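Local coordinates for putative exported protein (Burkholderia pseudomallei, PDB 4JGB) that is of unproven function but probably binds NAD(P) through a Rossmann-type fold, and may act as an oxidoreductase on CH-NH groups of donors, at residues V69-G74 / V84-A89; A89-A94 / Y140-T145. All coordinates share one frame; numbering follows the deposited sequence. Where two conformers were deposited one is given.

Contact 1: residues V69-G74 / V84-A89; sequences VASAYG and VAVAKA. With SO4 (sulfate ion), chain D; SO4 (sulfate ion), chain E.
Val86 CG1 meets the Tyr73 ring obliquely, 4.4 Å from Tyr73 CE2. At the ring's edge, near its plane, sits oxygen O2 of a sulfate ion, probably from the crystallisation liquor. Tyr73 OH donates a hydrogen bond of 2.7 Å to this O2. The contact lies in a beta-alpha-beta unit of the Rossmann-type fold, where strand 68-71 passes through a loop into helix 83-97. Residues 72-74 follow the C-terminal end of the strand, the edge where nucleotide-binding folds of this clan usually hold the cofactor. Two sulfates there are consistent with anion-binding positions. The second accepts a bond from Gly74 N to O3 of 2.9 Å, well bent at 133°. Backbone N-H groups of Arg37, Met16 and Ile17 also bind the sulfates. Within 84-89, Val86 is the residue that reaches the strand end. Its CG1 lies opposite the backbone N (chi1 172°), and this places it beside Ser71 OG. Leu53 touches both Val86 and Tyr73. Between residues 69-74 and 84-89 the nearest approach is Ser71 OG to Val86 CG1, at 3.7 Å.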
loop_
_atom_site.group_PDB
_atom_site.type_symbol
_atom_site.label_atom_id
_atom_site.label_comp_id
_atom_site.label_asym_id
_atom_site.label_seq_id
_atom_site.Cartn_x
_atom_site.Cartn_y
_atom_site.Cartn_z
ATOM N N VAL A 69 -2.026 -5.504 -9.093
ATOM C CA VAL A 69 -1.379 -4.193 -9.172
ATOM C C VAL A 69 -1.231 -3.602 -7.757
ATOM O O VAL A 69 -2.183 -3.610 -6.954
ATOM C CB VAL A 69 -2.093 -3.270 -10.176
ATOM C CG1 VAL A 69 -3.482 -2.924 -9.671
ATOM C CG2 VAL A 69 -1.301 -1.999 -10.386
ATOM N N ALA A 70 -0.027 -3.137 -7.428
ATOM C CA ALA A 70 0.225 -2.510 -6.106
ATOM C C ALA A 70 0.791 -1.089 -6.227
ATOM O O ALA A 70 1.573 -0.790 -7.126
ATOM C CB ALA A 70 1.153 -3.400 -5.240
ATOM N N SER A 71 0.406 -0.216 -5.310
ATOM C CA SER A 71 0.985 1.117 -5.252
ATOM C C SER A 71 1.710 1.300 -3.907
ATOM O O SER A 71 1.109 1.129 -2.839
ATOM C CB SER A 71 -0.110 2.176 -5.480
ATOM O OG SER A 71 0.272 3.452 -4.984
ATOM N N ALA A 72 2.985 1.669 -3.974
ATOM C CA ALA A 72 3.878 1.657 -2.808
ATOM C C ALA A 72 4.504 3.002 -2.495
ATOM O O ALA A 72 5.512 3.075 -1.790
ATOM C CB ALA A 72 4.980 0.630 -3.008
ATOM N N TYR A 73 3.928 4.063 -3.036
ATOM C CA TYR A 73 4.283 5.407 -2.595
ATOM C C TYR A 73 4.220 5.502 -1.085
ATOM O O TYR A 73 3.193 5.205 -0.485
ATOM C CB TYR A 73 3.354 6.434 -3.224
ATOM C CG TYR A 73 3.445 6.415 -4.713
ATOM C CD1 TYR A 73 4.607 6.846 -5.368
ATOM C CD2 TYR A 73 2.386 5.947 -5.476
ATOM C CE1 TYR A 73 4.698 6.817 -6.757
ATOM C CE2 TYR A 73 2.467 5.915 -6.857
ATOM C CZ TYR A 73 3.619 6.363 -7.488
ATOM O OH TYR A 73 3.665 6.334 -8.859
ATOM N N GLY A 74 5.337 5.881 -0.483
ATOM C CA GLY A 74 5.418 6.043 0.972
ATOM C C GLY A 74 5.491 7.516 1.342
ATOM O O GLY A 74 5.145 8.369 0.522
ATOM N N VAL A 84 -5.783 10.543 -3.271
ATOM C CA VAL A 84 -7.080 10.080 -3.848
ATOM C C VAL A 84 -7.012 9.745 -5.361
ATOM O O VAL A 84 -7.508 8.686 -5.795
ATOM C CB VAL A 84 -8.231 11.088 -3.560
ATOM C CG1 VAL A 84 -9.510 10.720 -4.330
ATOM C CG2 VAL A 84 -8.504 11.115 -2.063
ATOM N N ALA A 85 -6.421 10.649 -6.162
ATOM C CA ALA A 85 -6.321 10.434 -7.610
ATOM C C ALA A 85 -5.551 9.138 -7.926
ATOM O O ALA A 85 -5.939 8.397 -8.821
ATOM C CB ALA A 85 -5.663 11.616 -8.291
ATOM N N VAL A 86 -4.481 8.861 -7.174
ATOM C CA VAL A 86 -3.747 7.608 -7.343
ATOM C C VAL A 86 -4.671 6.402 -7.147
ATOM O O VAL A 86 -4.780 5.573 -8.032
ATOM C CB VAL A 86 -2.529 7.475 -6.398
ATOM C CG1 VAL A 86 -1.947 6.068 -6.498
ATOM C CG2 VAL A 86 -1.443 8.485 -6.763
ATOM N N ALA A 87 -5.314 6.309 -5.980
ATOM C CA ALA A 87 -6.316 5.266 -5.714
ATOM C C ALA A 87 -7.365 5.133 -6.860
ATOM O O ALA A 87 -7.667 4.026 -7.330
ATOM C CB ALA A 87 -7.010 5.538 -4.373
ATOM N N LYS A 88 -7.925 6.274 -7.278
ATOM C CA LYS A 88 -8.919 6.313 -8.336
ATOM C C LYS A 88 -8.355 5.794 -9.651
ATOM O O LYS A 88 -9.011 5.021 -10.377
ATOM C CB LYS A 88 -9.475 7.722 -8.529
ATOM C CG LYS A 88 -10.359 8.194 -7.382
ATOM C CD LYS A 88 -11.208 9.427 -7.740
ATOM C CE LYS A 88 -12.081 9.795 -6.541
ATOM N NZ LYS A 88 -13.097 10.875 -6.754
ATOM N N ALA A 89 -7.135 6.220 -9.960
ATOM C CA ALA A 89 -6.504 5.845 -11.236
ATOM C C ALA A 89 -6.146 4.371 -11.231
ATOM O O ALA A 89 -6.261 3.693 -12.249
ATOM C CB ALA A 89 -5.279 6.715 -11.522
HETATM S S SO4 D . 8.951 6.299 0.455
HETATM O O1 SO4 D . 8.548 4.903 0.831
HETATM O O2 SO4 D . 10.359 6.400 -0.031
HETATM O O3 SO4 D . 8.045 6.849 -0.609
HETATM O O4 SO4 D . 8.790 7.182 1.644
HETATM S S SO4 E . 6.456 7.884 -11.213
HETATM O O1 SO4 E . 6.493 7.612 -12.669
HETATM O O2 SO4 E . 5.731 6.842 -10.454
HETATM O O3 SO4 E . 7.851 7.956 -10.721
HETATM O O4 SO4 E . 5.763 9.172 -10.995
#

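Contact 2: residues A89-A94 / Y140-T145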
loop_
_atom_site.group_PDB
_atom_site.type_symbol
_atom_site.label_atom_id
_atom_site.label_comp_id
_atom_site.label_asym_id
_atom_site.label_seq_id
_atom_site.Cartn_x
_atom_site.Cartn_y
_atom_site.Cartn_z
ATOM N N ALA A 89 -7.135 6.220 -9.960
ATOM C CA ALA A 89 -6.504 5.845 -11.236
ATOM C C ALA A 89 -6.146 4.371 -11.231
ATOM O O ALA A 89 -6.261 3.693 -12.249
ATOM C CB ALA A 89 -5.279 6.715 -11.522
ATOM N N LEU A 90 -5.727 3.870 -10.071
ATOM C CA LEU A 90 -5.436 2.450 -9.908
ATOM C C LEU A 90 -6.663 1.592 -10.141
ATOM O O LEU A 90 -6.600 0.610 -10.875
ATOM C CB LEU A 90 -4.893 2.141 -8.511
ATOM C CG LEU A 90 -3.392 2.269 -8.259
ATOM C CD1 LEU A 90 -3.124 1.699 -6.883
ATOM C CD2 LEU A 90 -2.579 1.525 -9.307
ATOM N N VAL A 91 -7.762 1.954 -9.489
ATOM C CA VAL A 91 -9.014 1.202 -9.590
ATOM C C VAL A 91 -9.500 1.206 -11.031
ATOM O O VAL A 91 -9.908 0.160 -11.545
ATOM C CB VAL A 91 -10.116 1.799 -8.697
ATOM C CG1 VAL A 91 -11.478 1.227 -9.076
ATOM C CG2 VAL A 91 -9.812 1.572 -7.225
ATOM N N ASP A 92 -9.457 2.369 -11.683
ATOM C CA ASP A 92 -9.942 2.462 -13.089
ATOM C C ASP A 92 -9.074 1.599 -14.035
ATOM O O ASP A 92 -9.580 0.843 -14.882
ATOM C CB ASP A 92 -9.981 3.934 -13.539
ATOM C CG ASP A 92 -10.365 4.088 -14.989
ATOM O OD1 ASP A 92 -11.447 3.600 -15.361
ATOM O OD2 ASP A 92 -9.578 4.680 -15.764
ATOM N N GLY A 93 -7.756 1.706 -13.870
ATOM C CA GLY A 93 -6.798 0.874 -14.609
ATOM C C GLY A 93 -7.041 -0.602 -14.388
ATOM O O GLY A 93 -7.112 -1.372 -15.343
ATOM N N ALA A 94 -7.169 -1.008 -13.126
ATOM C CA ALA A 94 -7.359 -2.434 -12.829
ATOM C C ALA A 94 -8.618 -2.938 -13.506
ATOM O O ALA A 94 -8.579 -3.968 -14.167
ATOM C CB ALA A 94 -7.419 -2.688 -11.323
ATOM N N TYR A 140 -9.276 5.869 1.254
ATOM C CA TYR A 140 -10.001 4.738 1.845
ATOM C C TYR A 140 -11.526 4.901 1.704
ATOM O O TYR A 140 -12.211 3.959 1.350
ATOM C CB TYR A 140 -9.622 4.526 3.312
ATOM C CG TYR A 140 -10.417 3.398 3.931
ATOM C CD1 TYR A 140 -10.098 2.072 3.644
ATOM C CD2 TYR A 140 -11.512 3.652 4.780
ATOM C CE1 TYR A 140 -10.824 1.021 4.183
ATOM C CE2 TYR A 140 -12.247 2.595 5.329
ATOM C CZ TYR A 140 -11.890 1.284 5.025
ATOM O OH TYR A 140 -12.573 0.213 5.543
ATOM N N GLY A 141 -12.050 6.098 1.983
ATOM C CA GLY A 141 -13.458 6.411 1.686
ATOM C C GLY A 141 -13.871 6.090 0.253
ATOM O O GLY A 141 -14.934 5.517 0.013
ATOM N N TYR A 142 -13.036 6.450 -0.717
ATOM C CA TYR A 142 -13.360 6.126 -2.101
ATOM C C TYR A 142 -13.384 4.606 -2.376
ATOM O O TYR A 142 -14.339 4.072 -2.962
ATOM C CB TYR A 142 -12.434 6.856 -3.084
ATOM C CG TYR A 142 -12.558 6.288 -4.459
ATOM C CD1 TYR A 142 -13.650 6.601 -5.261
ATOM C CD2 TYR A 142 -11.597 5.388 -4.955
ATOM C CE1 TYR A 142 -13.782 6.051 -6.532
ATOM C CE2 TYR A 142 -11.724 4.837 -6.223
ATOM C CZ TYR A 142 -12.814 5.183 -6.999
ATOM O OH TYR A 142 -12.953 4.659 -8.255
ATOM N N LEU A 143 -12.324 3.921 -1.957
ATOM C CA LEU A 143 -12.213 2.471 -2.092
ATOM C C LEU A 143 -13.357 1.662 -1.446
ATOM O O LEU A 143 -13.693 0.572 -1.925
ATOM C CB LEU A 143 -10.855 2.004 -1.552
ATOM C CG LEU A 143 -9.637 2.316 -2.405
ATOM C CD1 LEU A 143 -8.375 2.078 -1.570
ATOM C CD2 LEU A 143 -9.614 1.475 -3.688
ATOM N N SER A 144 -13.960 2.185 -0.374
ATOM C CA SER A 144 -15.104 1.527 0.283
ATOM C C SER A 144 -16.334 1.470 -0.625
ATOM O O SER A 144 -17.268 0.690 -0.388
ATOM C CB SER A 144 -15.460 2.242 1.594
ATOM O OG SER A 144 -14.310 2.442 2.390
ATOM N N THR A 145 -16.361 2.303 -1.662
ATOM C CA THR A 145 -17.474 2.247 -2.635
ATOM C C THR A 145 -17.194 1.216 -3.744
ATOM O O THR A 145 -18.012 0.999 -4.654
ATOM C CB THR A 145 -17.745 3.625 -3.275
ATOM O OG1 THR A 145 -16.657 3.954 -4.152
ATOM C CG2 THR A 145 -17.874 4.714 -2.178
#
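Val91 of helix 83-97 packs against Tyr142 and Leu143, near the end of helix 130-143. Tyr140 begins residues 140-145 and has its ring on Phe153 and Trp151 of strand 150-155. Its carbonyl O accepts a bond from Ser144 N. In one of two conformers Ser144 OG adds a second, at 2.8 Å from Tyr140 O and from above the carbonyl plane; there OG also lies over one face of the Tyr140 ring, offset toward its rim. Tyr142 is the first to reach Val91. Its CG is anti to the backbone N (chi1 167°), which carries the ring across to the other helix. Val91 CG2 lies at the ring edge, 3.9 Å from Tyr142 CE2, while the other methyl, CG1, is 3.8 Å from Tyr142 OH. Leu143 follows. Its CB does not point straight at the other helix, but CD2 comes within 3.5 Å of Val91 CG2, and the two side chains run past each other in opposite senses. Thr145 lies beyond the helical residues. Its OG1 bonds to Tyr142 O at 2.6 Å, in the carbonyl plane, and Thr145 N gives the same oxygen a second bond. The two helices pack side by side against the central, mostly parallel sheet. Leu143 rests on Val104, Trp151 and Phe153 of strands 101-105 and 150-155, and Leu149 in the loop before strand 150-155 touches Val91.

How the contacts relate
Both contacts use helix 83-97 and share Ala89. Contact 1 joins the helix to the end of strand 68-71 within one beta-alpha-beta unit; contact 2 joins its next turn to helix 130-143. Contact 1 is partly buried and polar at its margin, with a serine hydroxyl, a tyrosine and two sulfates. Contact 2 is buried and largely apolar across the helices, with its hydrogen bonds confined to the 140-145 segment. It also covers more surface, 113 against 82 Å². The two touch directly: Leu90 CD1 is 3.4 Å from Ser71 CB, and Lys88 CE lies 3.8 Å from Tyr142 CD1.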